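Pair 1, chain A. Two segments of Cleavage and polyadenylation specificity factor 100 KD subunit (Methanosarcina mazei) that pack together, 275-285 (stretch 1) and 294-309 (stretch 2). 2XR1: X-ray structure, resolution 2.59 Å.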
# COMPACT_ATOMS: atom_id res chain seq x y z
N LEU A 275 3.27 19.31 25.14
CA LEU A 275 4.08 18.19 25.57
C LEU A 275 4.99 17.76 24.44
O LEU A 275 6.16 17.53 24.66
CB LEU A 275 3.22 17.04 26.05
CG LEU A 275 2.44 17.33 27.33
CD1 LEU A 275 1.25 16.36 27.59
CD2 LEU A 275 3.43 17.40 28.47
N MET A 276 4.45 17.71 23.23
CA MET A 276 5.19 17.29 22.05
C MET A 276 6.44 18.16 21.85
O MET A 276 7.53 17.65 21.56
CB MET A 276 4.28 17.41 20.83
CG MET A 276 5.00 17.32 19.48
SD MET A 276 3.80 17.04 18.14
CE MET A 276 3.09 18.69 17.94
N VAL A 277 6.29 19.47 21.98
CA VAL A 277 7.45 20.35 21.85
C VAL A 277 8.48 20.05 22.94
O VAL A 277 9.69 19.96 22.68
CB VAL A 277 7.02 21.85 21.86
CG1 VAL A 277 8.20 22.79 22.16
CG2 VAL A 277 6.38 22.20 20.51
N LEU A 278 7.99 19.88 24.16
CA LEU A 278 8.87 19.60 25.30
C LEU A 278 9.64 18.33 25.09
O LEU A 278 10.88 18.30 25.20
CB LEU A 278 8.05 19.44 26.58
CG LEU A 278 8.87 19.24 27.83
CD1 LEU A 278 9.68 20.48 28.10
CD2 LEU A 278 7.97 18.92 28.98
N LEU A 279 8.91 17.26 24.79
CA LEU A 279 9.55 15.97 24.62
C LEU A 279 10.45 15.91 23.40
O LEU A 279 11.46 15.26 23.44
CB LEU A 279 8.53 14.85 24.54
CG LEU A 279 7.68 14.59 25.77
CD1 LEU A 279 6.66 13.49 25.46
CD2 LEU A 279 8.58 14.27 26.98
N GLN A 280 10.08 16.58 22.32
CA GLN A 280 10.91 16.56 21.13
C GLN A 280 12.24 17.26 21.35
O GLN A 280 13.30 16.70 21.07
CB GLN A 280 10.15 17.17 19.94
CG GLN A 280 9.07 16.25 19.35
CD GLN A 280 8.29 16.89 18.22
OE1 GLN A 280 8.53 18.03 17.87
NE2 GLN A 280 7.36 16.15 17.63
N LEU A 281 12.20 18.49 21.87
CA LEU A 281 13.45 19.23 22.10
C LEU A 281 14.33 18.44 23.03
O LEU A 281 15.53 18.45 22.88
CB LEU A 281 13.22 20.62 22.71
CG LEU A 281 12.53 21.63 21.80
CD1 LEU A 281 12.16 22.91 22.53
CD2 LEU A 281 13.43 21.96 20.62
N ASP A 282 13.72 17.77 23.99
CA ASP A 282 14.48 16.97 24.93
C ASP A 282 15.04 15.72 24.28
O ASP A 282 16.12 15.27 24.63
CB ASP A 282 13.61 16.57 26.09
CG ASP A 282 14.38 15.82 27.16
OD1 ASP A 282 15.38 16.36 27.67
OD2 ASP A 282 13.98 14.67 27.48
N TYR A 283 14.31 15.13 23.37
CA TYR A 283 14.77 13.92 22.71
C TYR A 283 16.08 14.19 22.04
O TYR A 283 17.07 13.51 22.33
CB TYR A 283 13.75 13.44 21.71
CG TYR A 283 14.16 12.28 20.83
CD1 TYR A 283 14.68 11.10 21.37
CD2 TYR A 283 13.97 12.32 19.44
CE1 TYR A 283 15.01 10.02 20.55
CE2 TYR A 283 14.30 11.25 18.62
CZ TYR A 283 14.81 10.10 19.18
OH TYR A 283 15.13 9.05 18.33
N ILE A 284 16.11 15.21 21.18
CA ILE A 284 17.31 15.49 20.40
C ILE A 284 18.45 16.08 21.23
O ILE A 284 19.62 15.98 20.82
CB ILE A 284 17.03 16.38 19.18
CG1 ILE A 284 16.69 17.81 19.59
CG2 ILE A 284 15.94 15.75 18.33
CD1 ILE A 284 16.20 18.68 18.43
N ASP A 285 18.13 16.69 22.37
CA ASP A 285 19.15 17.24 23.25
C ASP A 285 19.87 16.11 23.96
O ASP A 285 21.09 16.01 23.93
CB ASP A 285 18.52 18.18 24.26
CG ASP A 285 19.55 18.87 25.15
OD1 ASP A 285 20.39 19.67 24.63
OD2 ASP A 285 19.50 18.63 26.39
N ILE A 294 21.00 11.56 15.80
CA ILE A 294 20.11 12.70 16.00
C ILE A 294 19.32 12.76 14.71
O ILE A 294 19.89 13.06 13.68
CB ILE A 294 20.96 14.03 16.17
CG1 ILE A 294 22.09 13.82 17.19
CG2 ILE A 294 20.10 15.23 16.55
CD1 ILE A 294 22.93 15.06 17.53
N PRO A 295 18.02 12.45 14.74
CA PRO A 295 17.30 12.33 13.45
C PRO A 295 16.99 13.68 12.76
O PRO A 295 17.05 13.75 11.54
CB PRO A 295 16.02 11.57 13.82
CG PRO A 295 15.83 11.80 15.25
CD PRO A 295 17.16 12.13 15.88
N TYR A 296 16.70 14.71 13.54
CA TYR A 296 16.50 16.06 13.02
C TYR A 296 17.09 17.11 13.95
O TYR A 296 17.40 16.81 15.10
CB TYR A 296 15.02 16.34 12.82
CG TYR A 296 14.17 15.91 14.00
CD1 TYR A 296 14.05 16.72 15.13
CD2 TYR A 296 13.52 14.70 13.99
CE1 TYR A 296 13.31 16.31 16.20
CE2 TYR A 296 12.76 14.31 15.05
CZ TYR A 296 12.66 15.11 16.15
OH TYR A 296 11.91 14.70 17.23
N GLU A 297 17.26 18.34 13.45
CA GLU A 297 17.72 19.46 14.29
C GLU A 297 16.54 20.26 14.90
O GLU A 297 15.39 20.07 14.49
CB GLU A 297 18.65 20.36 13.48
N SER A 298 16.82 21.13 15.87
CA SER A 298 15.79 21.85 16.61
C SER A 298 14.96 22.75 15.71
O SER A 298 13.77 22.96 15.96
CB SER A 298 16.34 22.66 17.81
OG SER A 298 17.32 23.64 17.43
N GLY A 299 15.55 23.23 14.63
CA GLY A 299 14.81 23.96 13.60
C GLY A 299 13.59 23.24 13.04
O GLY A 299 12.63 23.88 12.63
N MET A 300 13.61 21.91 13.03
CA MET A 300 12.47 21.15 12.53
C MET A 300 11.38 21.02 13.55
O MET A 300 10.25 20.71 13.20
CB MET A 300 12.91 19.77 12.09
CG MET A 300 13.77 19.77 10.85
SD MET A 300 12.93 20.54 9.43
CE MET A 300 13.83 22.07 9.27
N VAL A 301 11.71 21.19 14.83
CA VAL A 301 10.68 21.26 15.88
C VAL A 301 9.96 22.60 15.72
O VAL A 301 8.75 22.65 15.74
CB VAL A 301 11.31 21.11 17.30
CG1 VAL A 301 10.26 21.21 18.40
CG2 VAL A 301 12.06 19.80 17.40
N ALA A 302 10.69 23.66 15.48
CA ALA A 302 10.07 24.96 15.20
C ALA A 302 9.10 24.89 14.01
O ALA A 302 7.96 25.40 14.06
CB ALA A 302 11.12 26.02 14.97
N LYS A 303 9.56 24.25 12.94
CA LYS A 303 8.75 24.12 11.75
C LYS A 303 7.48 23.31 12.02
O LYS A 303 6.42 23.63 11.49
CB LYS A 303 9.55 23.48 10.64
CG LYS A 303 8.91 23.64 9.26
CD LYS A 303 9.90 23.34 8.14
CE LYS A 303 9.44 23.92 6.79
NZ LYS A 303 7.99 23.66 6.51
N THR A 304 7.59 22.26 12.84
CA THR A 304 6.44 21.46 13.17
C THR A 304 5.43 22.27 13.99
O THR A 304 4.21 22.08 13.83
CB THR A 304 6.82 20.25 14.03
OG1 THR A 304 7.71 19.42 13.29
CG2 THR A 304 5.62 19.44 14.45
N LEU A 305 5.93 23.11 14.90
CA LEU A 305 5.05 23.89 15.75
C LEU A 305 4.31 24.95 14.93
O LEU A 305 3.15 25.22 15.17
CB LEU A 305 5.84 24.52 16.90
CG LEU A 305 5.15 25.45 17.89
CD1 LEU A 305 4.04 24.73 18.62
CD2 LEU A 305 6.20 25.99 18.88
N LYS A 306 4.98 25.56 13.95
CA LYS A 306 4.36 26.54 13.06
C LYS A 306 3.25 25.91 12.26
O LYS A 306 2.36 26.59 11.75
CB LYS A 306 5.37 27.12 12.07
CG LYS A 306 6.20 28.19 12.64
CD LYS A 306 7.06 28.90 11.59
CE LYS A 306 8.39 28.18 11.34
NZ LYS A 306 9.45 29.11 10.95
N HIS A 307 3.31 24.59 12.10
CA HIS A 307 2.28 23.88 11.38
C HIS A 307 1.33 23.15 12.28
O HIS A 307 0.48 22.42 11.80
CB HIS A 307 2.93 22.88 10.40
CG HIS A 307 3.64 23.53 9.26
ND1 HIS A 307 4.84 24.19 9.42
CD2 HIS A 307 3.31 23.65 7.95
CE1 HIS A 307 5.22 24.69 8.25
NE2 HIS A 307 4.32 24.37 7.34
N THR A 308 1.44 23.32 13.59
CA THR A 308 0.52 22.61 14.45
C THR A 308 -0.78 23.40 14.66
O THR A 308 -0.74 24.60 14.98
CB THR A 308 1.13 22.27 15.81
OG1 THR A 308 2.35 21.55 15.62
CG2 THR A 308 0.18 21.40 16.64
N ILE A 309 -1.91 22.71 14.52
CA ILE A 309 -3.23 23.29 14.75
C ILE A 309 -3.99 22.54 15.85
O ILE A 309 -4.49 21.46 15.65
CB ILE A 309 -4.05 23.31 13.46
CG1 ILE A 309 -3.26 23.99 12.32
CG2 ILE A 309 -5.35 24.02 13.69
CD1 ILE A 309 -3.86 23.77 10.95

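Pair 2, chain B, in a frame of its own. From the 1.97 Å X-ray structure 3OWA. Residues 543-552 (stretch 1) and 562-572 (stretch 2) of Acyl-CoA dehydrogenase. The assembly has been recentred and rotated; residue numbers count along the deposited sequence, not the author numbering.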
# COMPACT_ATOMS: atom_id res chain seq x y z
N ILE B 543 14.71 -2.46 -12.74
CA ILE B 543 15.00 -3.40 -13.84
C ILE B 543 16.24 -4.22 -13.55
O ILE B 543 16.22 -5.44 -13.67
CB ILE B 543 15.13 -2.66 -15.19
CG1 ILE B 543 13.74 -2.27 -15.69
CG2 ILE B 543 15.87 -3.56 -16.24
CD1 ILE B 543 13.73 -1.41 -16.96
N GLU B 544 17.30 -3.53 -13.13
CA GLU B 544 18.56 -4.18 -12.77
C GLU B 544 18.38 -5.20 -11.67
O GLU B 544 18.91 -6.31 -11.77
CB GLU B 544 19.60 -3.14 -12.33
CG GLU B 544 20.97 -3.78 -11.97
CD GLU B 544 22.06 -2.75 -11.68
OE1 GLU B 544 21.84 -1.54 -11.88
OE2 GLU B 544 23.16 -3.16 -11.24
N ALA B 545 17.65 -4.85 -10.62
CA ALA B 545 17.38 -5.81 -9.53
C ALA B 545 16.53 -7.01 -9.97
O ALA B 545 16.76 -8.12 -9.50
CB ALA B 545 16.75 -5.12 -8.32
N HIS B 546 15.53 -6.77 -10.82
CA HIS B 546 14.71 -7.87 -11.35
C HIS B 546 15.55 -8.82 -12.21
O HIS B 546 15.34 -10.03 -12.16
CB HIS B 546 13.53 -7.36 -12.18
CG HIS B 546 12.45 -6.74 -11.36
ND1 HIS B 546 11.93 -7.35 -10.24
CD2 HIS B 546 11.78 -5.56 -11.48
CE1 HIS B 546 10.99 -6.58 -9.71
NE2 HIS B 546 10.88 -5.49 -10.45
N ALA B 547 16.46 -8.26 -12.99
CA ALA B 547 17.33 -9.07 -13.85
C ALA B 547 18.28 -9.92 -13.03
O ALA B 547 18.42 -11.10 -13.29
CB ALA B 547 18.09 -8.19 -14.86
N LYS B 548 18.93 -9.31 -12.04
CA LYS B 548 19.83 -10.03 -11.13
C LYS B 548 19.15 -11.22 -10.47
O LYS B 548 19.72 -12.32 -10.47
CB LYS B 548 20.37 -9.12 -10.01
CG LYS B 548 21.48 -8.19 -10.45
CD LYS B 548 22.18 -7.56 -9.24
CE LYS B 548 23.00 -6.32 -9.66
NZ LYS B 548 24.03 -5.94 -8.64
N GLU B 549 17.96 -11.01 -9.90
CA GLU B 549 17.21 -12.09 -9.25
C GLU B 549 16.89 -13.21 -10.23
O GLU B 549 17.00 -14.39 -9.90
CB GLU B 549 15.89 -11.58 -8.61
CG GLU B 549 15.16 -12.71 -7.84
CD GLU B 549 13.86 -12.27 -7.15
OE1 GLU B 549 12.87 -11.97 -7.84
OE2 GLU B 549 13.83 -12.24 -5.90
N THR B 550 16.52 -12.84 -11.45
CA THR B 550 16.23 -13.85 -12.48
C THR B 550 17.49 -14.61 -12.93
O THR B 550 17.44 -15.82 -13.11
CB THR B 550 15.53 -13.25 -13.66
OG1 THR B 550 14.35 -12.57 -13.21
CG2 THR B 550 15.12 -14.35 -14.63
N LEU B 551 18.62 -13.91 -13.10
CA LEU B 551 19.88 -14.57 -13.51
C LEU B 551 20.36 -15.57 -12.46
O LEU B 551 20.76 -16.68 -12.78
CB LEU B 551 20.99 -13.54 -13.84
CG LEU B 551 20.81 -12.72 -15.13
CD1 LEU B 551 21.88 -11.61 -15.29
CD2 LEU B 551 20.81 -13.63 -16.34
N ILE B 552 20.29 -15.17 -11.20
CA ILE B 552 20.65 -16.02 -10.08
C ILE B 552 19.75 -17.26 -9.95
O ILE B 552 20.19 -18.30 -9.46
CB ILE B 552 20.65 -15.23 -8.76
CG1 ILE B 552 21.71 -14.12 -8.79
CG2 ILE B 552 20.86 -16.15 -7.57
CD1 ILE B 552 21.52 -13.07 -7.68
N MSE B 562 29.56 -14.86 -15.70
CA MSE B 562 29.53 -14.33 -17.08
C MSE B 562 28.29 -13.45 -17.33
O MSE B 562 28.42 -12.27 -17.69
CB MSE B 562 29.50 -15.48 -18.08
CG MSE B 562 30.38 -15.27 -19.30
SE MSE B 562 32.09 -16.20 -19.13
CE MSE B 562 31.42 -17.97 -18.73
N MSE B 563 27.11 -14.02 -17.13
CA MSE B 563 25.85 -13.29 -17.29
C MSE B 563 25.76 -12.02 -16.43
O MSE B 563 25.33 -10.98 -16.92
CB MSE B 563 24.66 -14.22 -17.04
CG MSE B 563 24.56 -15.35 -18.07
SE MSE B 563 24.67 -14.73 -19.92
CE MSE B 563 24.74 -16.44 -20.87
N LEU B 564 26.20 -12.10 -15.16
CA LEU B 564 26.23 -10.93 -14.27
C LEU B 564 27.18 -9.80 -14.71
O LEU B 564 26.87 -8.63 -14.50
CB LEU B 564 26.48 -11.32 -12.80
CG LEU B 564 25.45 -12.15 -12.00
CD1 LEU B 564 25.95 -12.48 -10.61
CD2 LEU B 564 24.06 -11.47 -11.90
N SER B 565 28.34 -10.15 -15.29
CA SER B 565 29.23 -9.15 -15.90
C SER B 565 28.62 -8.53 -17.16
O SER B 565 28.81 -7.35 -17.42
CB SER B 565 30.59 -9.77 -16.28
OG SER B 565 31.22 -10.34 -15.15
N SER B 566 27.92 -9.35 -17.94
CA SER B 566 27.16 -8.82 -19.10
C SER B 566 26.10 -7.80 -18.63
O SER B 566 25.90 -6.76 -19.27
CB SER B 566 26.51 -9.94 -19.92
OG SER B 566 27.49 -10.79 -20.52
N LEU B 567 25.45 -8.10 -17.50
CA LEU B 567 24.43 -7.21 -16.92
C LEU B 567 25.06 -5.92 -16.40
O LEU B 567 24.53 -4.83 -16.64
CB LEU B 567 23.63 -7.93 -15.82
CG LEU B 567 22.57 -7.12 -15.04
CD1 LEU B 567 21.54 -6.43 -15.98
CD2 LEU B 567 21.87 -7.99 -14.00
N ARG B 568 26.20 -6.06 -15.72
CA ARG B 568 26.98 -4.90 -15.24
C ARG B 568 27.39 -3.98 -16.40
O ARG B 568 27.30 -2.76 -16.29
CB ARG B 568 28.21 -5.37 -14.44
CG ARG B 568 28.77 -4.33 -13.47
CD ARG B 568 30.05 -3.66 -13.99
NE ARG B 568 31.09 -4.62 -14.38
CZ ARG B 568 32.08 -5.03 -13.58
NH1 ARG B 568 32.18 -4.57 -12.34
NH2 ARG B 568 32.96 -5.90 -14.04
N LYS B 569 27.83 -4.58 -17.50
CA LYS B 569 28.14 -3.85 -18.74
C LYS B 569 26.91 -3.12 -19.30
O LYS B 569 27.04 -2.01 -19.82
CB LYS B 569 28.72 -4.80 -19.81
CG LYS B 569 30.20 -5.16 -19.59
CD LYS B 569 30.71 -6.14 -20.64
CE LYS B 569 32.02 -6.78 -20.20
NZ LYS B 569 32.43 -7.90 -21.10
N LEU B 570 25.74 -3.74 -19.20
CA LEU B 570 24.52 -3.14 -19.72
C LEU B 570 23.99 -2.08 -18.78
O LEU B 570 23.21 -1.23 -19.17
CB LEU B 570 23.47 -4.21 -19.96
CG LEU B 570 23.64 -5.01 -21.25
CD1 LEU B 570 22.58 -6.08 -21.29
CD2 LEU B 570 23.56 -4.13 -22.50
N THR B 571 24.47 -2.09 -17.56
CA THR B 571 23.84 -1.31 -16.52
C THR B 571 24.67 -0.13 -16.01
O THR B 571 24.16 0.77 -15.33
CB THR B 571 23.38 -2.28 -15.43
OG1 THR B 571 22.08 -1.90 -14.99
CG2 THR B 571 24.37 -2.37 -14.30
N ARG B 572 25.95 -0.13 -16.37
CA ARG B 572 26.89 0.93 -16.00
C ARG B 572 26.52 2.30 -16.59
O ARG B 572 26.27 2.42 -17.80
CB ARG B 572 28.30 0.55 -16.48
CG ARG B 572 28.94 -0.61 -15.71
CD ARG B 572 30.46 -0.50 -15.66
NE ARG B 572 31.03 0.02 -16.91
CZ ARG B 572 31.47 1.27 -17.09
NH1 ARG B 572 31.41 2.15 -16.10
NH2 ARG B 572 31.96 1.64 -18.26
O HOH W 1 24.51 0.31 -12.27

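Two antiparallel helices can be held at one spacing by quite different sets of side chains, and the two pairs considered here make the point well. In pair 1 the axes of helices 275-285 and 299-306 approach to 10.2 Å and run at 166° to each other; in pair 2 helices 543-552 and 562-571 approach to 10.3 Å at 169°. The backbones of 14 central residues superpose with an RMSD of 0.5 Å, so differences in the contact must be sought mainly in the side chains.

The side-chain centres agree most closely, to 0.7 Å, at A:Val301 = B:Leu567. Both residues direct their CA-to-CB bonds toward the opposing helix, with chi1 in the t well. The valine reaches A:Leu281 (CG1 to CD2 of A:Leu281, 3.9 Å) and also lies against a polar atom, its CG1 3.7 Å from OE1 of A:Gln280. The longer leucine enters as a knob among B:Glu544, B:Ala547, B:Lys548 and B:Leu551. The hole has an alanine where pair 1 has A:Gln280: CB of B:Ala547 lies 3.9 Å from CD2 of B:Leu567. A smaller side chain beside a longer one in pair 1 answers to a larger one beside an alanine in pair 2.

The next position, A:Leu281 = B:Lys548, is flanking in both, with chi1 m and chi2 t. The lysine behaves here as a hydrocarbon: its CG comes within 3.6 Å of CD2 of B:Leu567, doing through its aliphatic stem what the leucine does through a methyl. Across from it, A:Ser298 and B:Leu564 serve the same two neighbours. CB of A:Ser298 lies 4.1 Å from CD2 of A:Leu281 and 4.0 Å from CD1 of A:Ile284; CD2 of B:Leu564 lies 4.4 Å from CG of B:Lys548 and 4.0 Å from CD1 of B:Leu551.

A:Ile284 and B:Leu551 both point toward the other stretch. The leucine rests on three neighbours, among them B:Leu567, whose CD2 is 3.8 Å from CD1 of B:Leu551, and selenomethionine B:Met563, whose CB is 4.0 Å from CD2 of B:Leu551. The isoleucine's CD1 comes within 3.6 Å of the backbone N of A:Ser298, while its CG2 meets CE1 of A:Tyr296 at 3.4 Å. At the position of B:Met563, A:Glu297 points away and is modelled only to CB.

At A:Val277 = B:Glu544 and A:Leu305 = B:Thr571 the chemistry changes outright. Pair 1 brings together two methyls, CG2 of A:Val277 and CD1 of A:Leu305, 3.9 Å apart. In pair 2, OG1 of B:Thr571 donates a weak hydrogen bond to OE1 of B:Glu544 at 3.1 Å, and a water donates to both that OE1 (3.3 Å) and O of B:Thr571 (3.1 Å). Beyond, CE of A:Met276 approaches CG2 of A:Thr304 (4.4 Å) and OG1 of A:Thr308 (3.8 Å); the matching B:Ile543 and B:Leu570 do not touch. A:Tyr283 packs on unmatched residues, and B:Thr550 stays out of reach.

The general lesson is that a helix pair fixes the sites, while size and polarity can be redistributed among them.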